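Local coordinates for putative citrate lyase, alfa subunit (Streptococcus mutans, PDB 2HJ0), which is a putative citrate lyase alpha subunit of the CitF family, an alpha/beta protein with two large mixed beta-sheets that pairs with a second copy, at residues A[47-52]-A[225-231]; A[6-11]-A[504-509]; A[308-314]-A[329-335]. All coordinates share one frame; numbering follows the deposited sequence.

Contact 1. Residues A[47-52]-A[225-231]; sequences KLLSSI and VDYIVVV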
loop_
_atom_site.group_PDB
_atom_site.type_symbol
_atom_site.label_atom_id
_atom_site.label_comp_id
_atom_site.label_asym_id
_atom_site.label_seq_id
_atom_site.Cartn_x
_atom_site.Cartn_y
_atom_site.Cartn_z
ATOM N N LYS A 47 -10.915 12.099 13.932
ATOM C CA LYS A 47 -9.459 11.967 13.879
ATOM C C LYS A 47 -8.735 13.312 13.733
ATOM O O LYS A 47 -7.515 13.370 13.861
ATOM C CB LYS A 47 -9.061 11.005 12.743
ATOM C CG LYS A 47 -9.642 9.585 12.905
ATOM C CD LYS A 47 -9.503 8.711 11.645
ATOM C CE LYS A 47 -8.083 8.208 11.430
ATOM N NZ LYS A 47 -7.940 7.421 10.169
ATOM N N LEU A 48 -9.483 14.387 13.492
ATOM C CA LEU A 48 -8.885 15.714 13.344
ATOM C C LEU A 48 -8.672 16.332 14.724
ATOM O O LEU A 48 -9.539 16.238 15.591
ATOM C CB LEU A 48 -9.794 16.628 12.506
ATOM C CG LEU A 48 -9.172 17.528 11.413
ATOM C CD1 LEU A 48 -10.243 18.480 10.878
ATOM C CD2 LEU A 48 -8.000 18.328 11.943
ATOM N N LEU A 49 -7.509 16.948 14.927
ATOM C CA LEU A 49 -7.163 17.589 16.194
ATOM C C LEU A 49 -6.930 19.088 16.000
ATOM O O LEU A 49 -6.822 19.566 14.870
ATOM C CB LEU A 49 -5.909 16.938 16.770
ATOM C CG LEU A 49 -6.100 15.774 17.750
ATOM C CD1 LEU A 49 -7.253 14.888 17.320
ATOM C CD2 LEU A 49 -4.797 14.979 17.843
ATOM N N SER A 50 -6.830 19.832 17.095
ATOM C CA SER A 50 -6.644 21.275 16.989
ATOM C C SER A 50 -5.203 21.740 16.857
ATOM O O SER A 50 -4.921 22.700 16.139
ATOM C CB SER A 50 -7.251 21.973 18.195
ATOM O OG SER A 50 -6.540 21.608 19.354
ATOM N N SER A 51 -4.287 21.066 17.541
ATOM C CA SER A 51 -2.896 21.486 17.506
ATOM C C SER A 51 -1.913 20.340 17.640
ATOM O O SER A 51 -2.300 19.209 17.912
ATOM C CB SER A 51 -2.652 22.449 18.657
ATOM O OG SER A 51 -2.848 21.770 19.894
ATOM N N ILE A 52 -0.629 20.642 17.476
ATOM C CA ILE A 52 0.386 19.613 17.625
ATOM C C ILE A 52 0.353 19.164 19.076
ATOM O O ILE A 52 0.577 17.996 19.366
ATOM C CB ILE A 52 1.801 20.139 17.283
ATOM C CG1 ILE A 52 2.144 19.795 15.831
ATOM C CG2 ILE A 52 2.838 19.539 18.205
ATOM C CD1 ILE A 52 1.407 20.605 14.829
ATOM N N VAL A 225 -3.436 6.238 9.271
ATOM C CA VAL A 225 -3.366 7.469 10.042
ATOM C C VAL A 225 -4.236 7.470 11.292
ATOM O O VAL A 225 -5.338 6.945 11.281
ATOM C CB VAL A 225 -3.747 8.655 9.125
ATOM C CG1 VAL A 225 -3.628 9.964 9.863
ATOM C CG2 VAL A 225 -2.850 8.639 7.886
ATOM N N ASP A 226 -3.745 8.056 12.376
ATOM C CA ASP A 226 -4.531 8.095 13.594
ATOM C C ASP A 226 -5.111 9.474 13.835
ATOM O O ASP A 226 -6.280 9.612 14.189
ATOM C CB ASP A 226 -3.679 7.662 14.800
ATOM C CG ASP A 226 -3.259 6.203 14.717
ATOM O OD1 ASP A 226 -4.094 5.313 15.003
ATOM O OD2 ASP A 226 -2.093 5.947 14.345
ATOM N N TYR A 227 -4.297 10.497 13.621
ATOM C CA TYR A 227 -4.740 11.865 13.859
ATOM C C TYR A 227 -4.260 12.828 12.783
ATOM O O TYR A 227 -3.209 12.624 12.161
ATOM C CB TYR A 227 -4.232 12.334 15.226
ATOM C CG TYR A 227 -4.794 11.556 16.393
ATOM C CD1 TYR A 227 -6.142 11.640 16.717
ATOM C CD2 TYR A 227 -3.977 10.753 17.189
ATOM C CE1 TYR A 227 -6.672 10.946 17.814
ATOM C CE2 TYR A 227 -4.501 10.049 18.296
ATOM C CZ TYR A 227 -5.854 10.159 18.597
ATOM O OH TYR A 227 -6.392 9.507 19.678
ATOM N N ILE A 228 -5.051 13.870 12.561
ATOM C CA ILE A 228 -4.707 14.879 11.584
ATOM C C ILE A 228 -4.749 16.232 12.260
ATOM O O ILE A 228 -5.701 16.553 12.967
ATOM C CB ILE A 228 -5.682 14.910 10.405
ATOM C CG1 ILE A 228 -5.680 13.567 9.679
ATOM C CG2 ILE A 228 -5.279 16.006 9.450
ATOM C CD1 ILE A 228 -6.513 12.500 10.343
ATOM N N VAL A 229 -3.700 17.016 12.065
ATOM C CA VAL A 229 -3.648 18.334 12.652
ATOM C C VAL A 229 -3.344 19.332 11.558
ATOM O O VAL A 229 -2.447 19.126 10.741
ATOM C CB VAL A 229 -2.568 18.420 13.743
ATOM C CG1 VAL A 229 -1.264 17.892 13.203
ATOM C CG2 VAL A 229 -2.401 19.859 14.201
ATOM N N VAL A 230 -4.102 20.416 11.541
ATOM C CA VAL A 230 -3.913 21.454 10.549
ATOM C C VAL A 230 -3.122 22.617 11.126
ATOM O O VAL A 230 -3.386 23.042 12.239
ATOM C CB VAL A 230 -5.269 21.979 10.072
ATOM C CG1 VAL A 230 -5.059 23.183 9.180
ATOM C CG2 VAL A 230 -6.019 20.885 9.320
ATOM N N VAL A 231 -2.156 23.129 10.373
ATOM C CA VAL A 231 -1.359 24.269 10.830
ATOM C C VAL A 231 -1.254 25.317 9.722
ATOM O O VAL A 231 -1.587 25.041 8.569
ATOM C CB VAL A 231 0.064 23.845 11.245
ATOM C CG1 VAL A 231 -0.002 23.001 12.502
ATOM C CG2 VAL A 231 0.734 23.072 10.111
#
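Lys47 O and Leu49 N take the N-H and the C=O of Ile228 along one edge of its strand, and this pairing sets the strand 48-49 parallel to strand 227-230. Ile228 N donates to Lys47 O at 2.8 Å, while Leu49 N donates to Ile228 O at 2.7 Å in a straight bond (164° at the hydrogen). The parallel bridge so formed is that of Leu48 with Ile228, their CA atoms 4.6 Å apart.

The close-packed side is that of Leu49 and Tyr227. Leu49 CD1 reaches Tyr227 CD1 at 3.5 Å, and its other methyl, CD2, lies near Tyr227 CG, so both branches of the leucine bear on the inner half of the ring, whose edge also receives Lys47 O close to its plane. Farther along, Ile52 rests its CD1 against two valines, 3.9 Å from Val229 CG2 and 3.6 Å from Val231 CG1. At the other end, a bend at chi3 (75°) in an otherwise extended chain turns Lys47 NZ back to Val225 O, a weak bond of 2.9 Å. The ammonium is also held by Tyr175 O and by Lys360 O of the second subunit, so this buried end belongs to the subunit boundary.

Apart from buried Ile228, the Leu48 side is looser: Leu48 CD2 stands 4.2 Å from Val230 CG2, with Leu210 of a loop touching both residues. Ser50 marks the solvent side, exposed and turned from the strand, its OG bonded to Glu54.

Strand 48-49 is an outermost strand of the ten-stranded sheet within this chain, and strand 202-207 flanks 227-230 on its far side. Helix 52-58, weakly capped by Ser51 OG at Glu54 N, packs on Leu49 and Tyr227, whereas helix 79-89 supports Ile52 and Val231 through Met82.

Contact 2. Residues A[6-11]-A[504-509]; sequences LGRDIP and LIDVVR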
loop_
_atom_site.group_PDB
_atom_site.type_symbol
_atom_site.label_atom_id
_atom_site.label_comp_id
_atom_site.label_asym_id
_atom_site.label_seq_id
_atom_site.Cartn_x
_atom_site.Cartn_y
_atom_site.Cartn_z
ATOM N N LEU A 6 37.928 -4.658 6.241
ATOM C CA LEU A 6 38.687 -3.512 5.750
ATOM C C LEU A 6 39.581 -2.958 6.854
ATOM O O LEU A 6 39.561 -3.448 7.985
ATOM C CB LEU A 6 37.730 -2.417 5.282
ATOM C CG LEU A 6 36.894 -2.685 4.031
ATOM C CD1 LEU A 6 35.575 -1.946 4.135
ATOM C CD2 LEU A 6 37.684 -2.266 2.783
ATOM N N GLY A 7 40.356 -1.927 6.524
ATOM C CA GLY A 7 41.240 -1.314 7.504
ATOM C C GLY A 7 40.490 -0.374 8.430
ATOM O O GLY A 7 40.886 0.779 8.609
ATOM N N ARG A 8 39.407 -0.878 9.026
ATOM C CA ARG A 8 38.571 -0.091 9.936
ATOM C C ARG A 8 38.841 -0.391 11.412
ATOM O O ARG A 8 39.018 -1.543 11.800
ATOM C CB ARG A 8 37.087 -0.341 9.631
ATOM C CG ARG A 8 36.731 -0.378 8.146
ATOM C CD ARG A 8 37.406 0.732 7.383
ATOM N NE ARG A 8 37.108 2.036 7.958
ATOM C CZ ARG A 8 37.705 3.159 7.580
ATOM N NH1 ARG A 8 37.380 4.312 8.149
ATOM N NH2 ARG A 8 38.634 3.119 6.632
ATOM N N ASP A 9 38.860 0.652 12.234
ATOM C CA ASP A 9 39.107 0.485 13.658
ATOM C C ASP A 9 37.794 0.532 14.448
ATOM O O ASP A 9 37.521 1.486 15.173
ATOM C CB ASP A 9 40.068 1.580 14.146
ATOM C CG ASP A 9 40.745 1.228 15.466
ATOM O OD1 ASP A 9 40.046 1.162 16.504
ATOM O OD2 ASP A 9 41.983 1.014 15.463
ATOM N N ILE A 10 36.974 -0.500 14.300
ATOM C CA ILE A 10 35.710 -0.547 15.011
ATOM C C ILE A 10 35.917 -1.272 16.329
ATOM O O ILE A 10 36.241 -2.465 16.351
ATOM C CB ILE A 10 34.636 -1.288 14.196
ATOM C CG1 ILE A 10 34.299 -0.490 12.938
ATOM C CG2 ILE A 10 33.396 -1.486 15.038
ATOM C CD1 ILE A 10 33.285 -1.151 12.055
ATOM N N PRO A 11 35.735 -0.561 17.453
ATOM C CA PRO A 11 35.905 -1.150 18.783
ATOM C C PRO A 11 35.027 -2.376 19.010
ATOM O O PRO A 11 33.863 -2.398 18.613
ATOM C CB PRO A 11 35.560 0.006 19.720
ATOM C CG PRO A 11 34.608 0.827 18.919
ATOM C CD PRO A 11 35.251 0.826 17.556
ATOM N N LEU A 504 27.879 -3.365 11.080
ATOM C CA LEU A 504 28.698 -2.146 11.117
ATOM C C LEU A 504 29.835 -2.225 10.128
ATOM O O LEU A 504 30.573 -3.207 10.102
ATOM C CB LEU A 504 29.300 -1.916 12.500
ATOM C CG LEU A 504 28.394 -1.222 13.498
ATOM C CD1 LEU A 504 29.119 -1.030 14.809
ATOM C CD2 LEU A 504 27.980 0.110 12.925
ATOM N N ILE A 505 29.978 -1.175 9.329
ATOM C CA ILE A 505 31.028 -1.105 8.331
ATOM C C ILE A 505 32.121 -0.163 8.823
ATOM O O ILE A 505 33.277 -0.325 8.467
ATOM C CB ILE A 505 30.450 -0.629 6.946
ATOM C CG1 ILE A 505 31.565 -0.289 5.964
ATOM C CG2 ILE A 505 29.607 0.618 7.134
ATOM C CD1 ILE A 505 32.641 -1.345 5.826
ATOM N N ASP A 506 31.770 0.799 9.667
ATOM C CA ASP A 506 32.768 1.739 10.171
ATOM C C ASP A 506 32.178 2.551 11.329
ATOM O O ASP A 506 31.064 2.280 11.776
ATOM C CB ASP A 506 33.205 2.664 9.024
ATOM C CG ASP A 506 34.435 3.492 9.353
ATOM O OD1 ASP A 506 35.124 3.205 10.357
ATOM O OD2 ASP A 506 34.724 4.436 8.583
ATOM N N VAL A 507 32.930 3.529 11.825
ATOM C CA VAL A 507 32.448 4.386 12.902
ATOM C C VAL A 507 33.017 5.765 12.703
ATOM O O VAL A 507 33.906 5.961 11.880
ATOM C CB VAL A 507 32.873 3.902 14.312
ATOM C CG1 VAL A 507 32.089 2.660 14.713
ATOM C CG2 VAL A 507 34.356 3.643 14.333
ATOM N N VAL A 508 32.498 6.719 13.464
ATOM C CA VAL A 508 32.950 8.091 13.372
ATOM C C VAL A 508 33.275 8.607 14.758
ATOM O O VAL A 508 32.469 8.485 15.684
ATOM C CB VAL A 508 31.870 8.983 12.751
ATOM C CG1 VAL A 508 32.269 10.442 12.841
ATOM C CG2 VAL A 508 31.661 8.585 11.307
ATOM N N ARG A 509 34.460 9.189 14.897
ATOM C CA ARG A 509 34.898 9.733 16.174
ATOM C C ARG A 509 34.732 11.242 16.208
ATOM O O ARG A 509 34.528 11.876 15.171
ATOM C CB ARG A 509 36.358 9.348 16.441
ATOM C CG ARG A 509 36.531 7.853 16.659
ATOM C CD ARG A 509 37.960 7.465 16.988
ATOM N NE ARG A 509 38.056 6.084 17.469
ATOM C CZ ARG A 509 37.902 5.009 16.704
ATOM N NH1 ARG A 509 37.641 5.145 15.406
ATOM N NH2 ARG A 509 38.009 3.800 17.243
#
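The outermost strand 504-511 of the ten-stranded sheet is crossed here by the N-terminal loop 6-11, and Arg8 meets Asp506 where they come together. The end-to-end directions differ by 67° and the nearest CA atoms, of Arg8 and Asp506, remain 6.1 Å apart, so the loop lies over the strand by its side chains and does not extend the sheet.

Arg8 NH1 approaches Asp506 OD2 at 2.7 Å and Arg8 NE approaches Asp506 OD1 at 3.3 Å. Both bonds of this salt bridge are weak, the first bent and the second long; with the guanidinium and carboxylate planes 84° apart, the groups do not make a flat, two-pronged pair. Arg8 CG, set beside the backbone N (chi1 -43°), lies 3.5 Å from Ile505 O; bends at chi2 and chi3 then turn the guanidinium to Asp506. Asp506 OD2 is shared with Val431 N, and the Arg8 amino groups have further weak bonds to Val428 O and Asn429 O; the pair thus ties loop and strand to a third part of the chain.

A second charged pair closes the other end. Arg509 NH2 donates to Asp9 O at 3.1 Å, almost straight and within both the guanidinium and carbonyl planes, while Asp9 OD1 adds a salt bridge to the same nitrogen at 3.4 Å.

Beside them, Ile10 lowers its CD1 onto the strand backbone, 3.4 Å from Asp506 N. Leu6 CD1 touches Ile505 CD1 at the loop's start.

Strand 493-498 runs antiparallel beside 504-511 and packs on Leu504, Ile505, Val507 and Val508, while helix 12-17, which starts just after Pro11, covers Ile10 and Leu504.

Contact 3. Residues A[308-314]-A[329-335]; sequences GITNAMV and QDFDHPS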
loop_
_atom_site.group_PDB
_atom_site.type_symbol
_atom_site.label_atom_id
_atom_site.label_comp_id
_atom_site.label_asym_id
_atom_site.label_seq_id
_atom_site.Cartn_x
_atom_site.Cartn_y
_atom_site.Cartn_z
ATOM N N GLY A 308 15.999 10.236 -7.011
ATOM C CA GLY A 308 15.518 11.557 -6.715
ATOM C C GLY A 308 15.471 12.137 -8.106
ATOM O O GLY A 308 16.499 12.280 -8.774
ATOM N N ILE A 309 14.258 12.431 -8.544
ATOM C CA ILE A 309 14.017 12.957 -9.863
ATOM C C ILE A 309 14.307 14.440 -9.928
ATOM O O ILE A 309 14.175 15.135 -8.931
ATOM C CB ILE A 309 12.569 12.685 -10.241
ATOM C CG1 ILE A 309 12.282 11.194 -10.047
ATOM C CG2 ILE A 309 12.295 13.146 -11.662
ATOM C CD1 ILE A 309 13.261 10.258 -10.758
ATOM N N THR A 310 14.752 14.906 -11.093
ATOM C CA THR A 310 15.030 16.330 -11.324
ATOM C C THR A 310 14.333 16.648 -12.636
ATOM O O THR A 310 13.908 15.733 -13.343
ATOM C CB THR A 310 16.513 16.630 -11.518
ATOM O OG1 THR A 310 16.878 16.323 -12.862
ATOM C CG2 THR A 310 17.354 15.802 -10.584
ATOM N N ASN A 311 14.218 17.931 -12.965
ATOM C CA ASN A 311 13.561 18.322 -14.206
ATOM C C ASN A 311 14.184 17.673 -15.431
ATOM O O ASN A 311 13.481 17.419 -16.401
ATOM C CB ASN A 311 13.566 19.841 -14.369
ATOM C CG ASN A 311 12.823 20.296 -15.615
ATOM O OD1 ASN A 311 13.440 20.730 -16.589
ATOM N ND2 ASN A 311 11.488 20.187 -15.596
ATOM N N ALA A 312 15.490 17.398 -15.389
ATOM C CA ALA A 312 16.161 16.768 -16.523
ATOM C C ALA A 312 15.523 15.427 -16.801
ATOM O O ALA A 312 15.399 14.992 -17.949
ATOM C CB ALA A 312 17.615 16.581 -16.236
HETATM N N MSE A 313 15.098 14.776 -15.728
HETATM C CA MSE A 313 14.461 13.477 -15.832
HETATM C C MSE A 313 13.069 13.594 -16.444
HETATM O O MSE A 313 12.676 12.770 -17.264
HETATM C CB MSE A 313 14.382 12.837 -14.450
HETATM C CG MSE A 313 14.765 11.388 -14.484
HETATM SE SE MSE A 313 16.460 11.171 -15.426
HETATM C CE MSE A 313 17.443 10.327 -13.956
ATOM N N VAL A 314 12.334 14.625 -16.041
ATOM C CA VAL A 314 11.003 14.850 -16.563
ATOM C C VAL A 314 11.159 15.162 -18.038
ATOM O O VAL A 314 10.386 14.703 -18.884
ATOM C CB VAL A 314 10.325 16.045 -15.877
ATOM C CG1 VAL A 314 8.877 16.178 -16.350
ATOM C CG2 VAL A 314 10.388 15.884 -14.377
ATOM N N GLN A 329 11.757 10.349 -4.303
ATOM C CA GLN A 329 11.936 11.694 -3.794
ATOM C C GLN A 329 12.200 12.689 -4.923
ATOM O O GLN A 329 12.968 12.414 -5.843
ATOM C CB GLN A 329 13.082 11.729 -2.793
ATOM C CG GLN A 329 13.621 13.102 -2.602
ATOM C CD GLN A 329 14.659 13.159 -1.526
ATOM O OE1 GLN A 329 15.516 12.269 -1.419
ATOM N NE2 GLN A 329 14.601 14.212 -0.714
ATOM N N ASP A 330 11.557 13.847 -4.848
ATOM C CA ASP A 330 11.738 14.872 -5.861
ATOM C C ASP A 330 12.738 15.895 -5.387
ATOM O O ASP A 330 12.797 16.200 -4.201
ATOM C CB ASP A 330 10.416 15.557 -6.152
ATOM C CG ASP A 330 9.446 14.648 -6.821
ATOM O OD1 ASP A 330 8.340 14.452 -6.274
ATOM O OD2 ASP A 330 9.796 14.124 -7.902
ATOM N N PHE A 331 13.515 16.437 -6.318
ATOM C CA PHE A 331 14.524 17.427 -5.979
ATOM C C PHE A 331 14.268 18.845 -6.528
ATOM O O PHE A 331 15.163 19.693 -6.513
ATOM C CB PHE A 331 15.898 16.919 -6.415
ATOM C CG PHE A 331 16.543 15.985 -5.421
ATOM C CD1 PHE A 331 17.548 16.434 -4.573
ATOM C CD2 PHE A 331 16.140 14.658 -5.325
ATOM C CE1 PHE A 331 18.137 15.571 -3.646
ATOM C CE2 PHE A 331 16.726 13.794 -4.403
ATOM C CZ PHE A 331 17.723 14.250 -3.564
ATOM N N ASP A 332 13.056 19.092 -7.020
ATOM C CA ASP A 332 12.670 20.411 -7.518
ATOM C C ASP A 332 11.178 20.437 -7.836
ATOM O O ASP A 332 10.584 19.407 -8.149
ATOM C CB ASP A 332 13.499 20.822 -8.744
ATOM C CG ASP A 332 13.359 19.864 -9.894
ATOM O OD1 ASP A 332 14.118 20.012 -10.871
ATOM O OD2 ASP A 332 12.496 18.963 -9.831
ATOM N N HIS A 333 10.571 21.612 -7.748
ATOM C CA HIS A 333 9.143 21.734 -7.988
ATOM C C HIS A 333 8.629 21.055 -9.261
ATOM O O HIS A 333 7.658 20.298 -9.224
ATOM C CB HIS A 333 8.742 23.207 -7.992
ATOM C CG HIS A 333 7.286 23.429 -8.231
ATOM N ND1 HIS A 333 6.314 22.950 -7.378
ATOM C CD2 HIS A 333 6.633 24.026 -9.253
ATOM C CE1 HIS A 333 5.124 23.240 -7.870
ATOM N NE2 HIS A 333 5.288 23.891 -9.007
ATOM N N PRO A 334 9.268 21.315 -10.407
ATOM C CA PRO A 334 8.812 20.691 -11.654
ATOM C C PRO A 334 8.727 19.164 -11.592
ATOM O O PRO A 334 7.807 18.572 -12.165
ATOM C CB PRO A 334 9.822 21.201 -12.689
ATOM C CG PRO A 334 11.044 21.452 -11.880
ATOM C CD PRO A 334 10.503 22.086 -10.627
ATOM N N SER A 335 9.668 18.520 -10.902
ATOM C CA SER A 335 9.619 17.060 -10.784
ATOM C C SER A 335 8.436 16.645 -9.934
ATOM O O SER A 335 7.777 15.647 -10.212
ATOM C CB SER A 335 10.891 16.508 -10.157
ATOM O OG SER A 335 11.955 16.548 -11.088
#
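The Phe331 ring turns an edge to the neighbouring strand: Gly308 CA lies near the ring plane, 3.4 Å from Phe331 CE2, and Ile309 O is likewise at the edge. Having no side chain, Gly308 lets the ring come directly against its backbone. Arg74, from a loop, also touches this phenylalanine.

The carboxylate of Asp332 is the other flat group that carries the contact, and its two oxygens are used differently. Asp332 OD1 accepts from Asn311 N at 3.0 Å through its syn lone pair, whereas Asp332 OD2 takes Ser335 N at 3.1 Å from above the carboxylate plane, 43° out of it. With chi1 at 59° the carboxylate sits over its own backbone, close enough to cap the helix beginning at His333 and to reach across to the first residue of helix 311-318. Pro334 packs at about a right angle to Asn311, its CG 3.9 Å from Asn311 CB.

The two short strands are joined by backbone bonds. Phe331 N donates to Ile309 O at 3.0 Å; Ile309 N faces Gln329 O at 3.0 Å, although the position of that oxygen is less certain. Val314 CG2 adds apolar cover near Ser335 CA. Thr310 OG1 weakly caps its own helix through Ala312 N.

The side chain of Gln329 lies about 3 Å from a bound citric acid. Strands 302-305 and 308-309, helix 311-318, then strands 322-327 and 329-330 form a beta-alpha-beta crossover of parallel strands; the short pair 308-309 and 329-330 lies at the strand ends, where two helix starts are linked by the Asp332 carboxylate.

In the fold
Contact 2 joins segments near the two ends of the chain, and contacts 1 and 3 follow one another within the span it encloses. Contacts 1 and 2 lie on the same ten-stranded mixed sheet, at its two outermost strands, 48-49 and 504-511; their centres are 43 Å apart, which spans the sheet. Contact 3 belongs to a separate two-stranded parallel pair, following strands 302-305 and 322-327 of the nine-stranded sheet, with its centre 30 Å from that of contact 1 and 35 Å from that of contact 2. None touches another. Thus two contacts lie at the borders of one sheet and the third at a crossover next to the other, with contact 1 also meeting the second subunit.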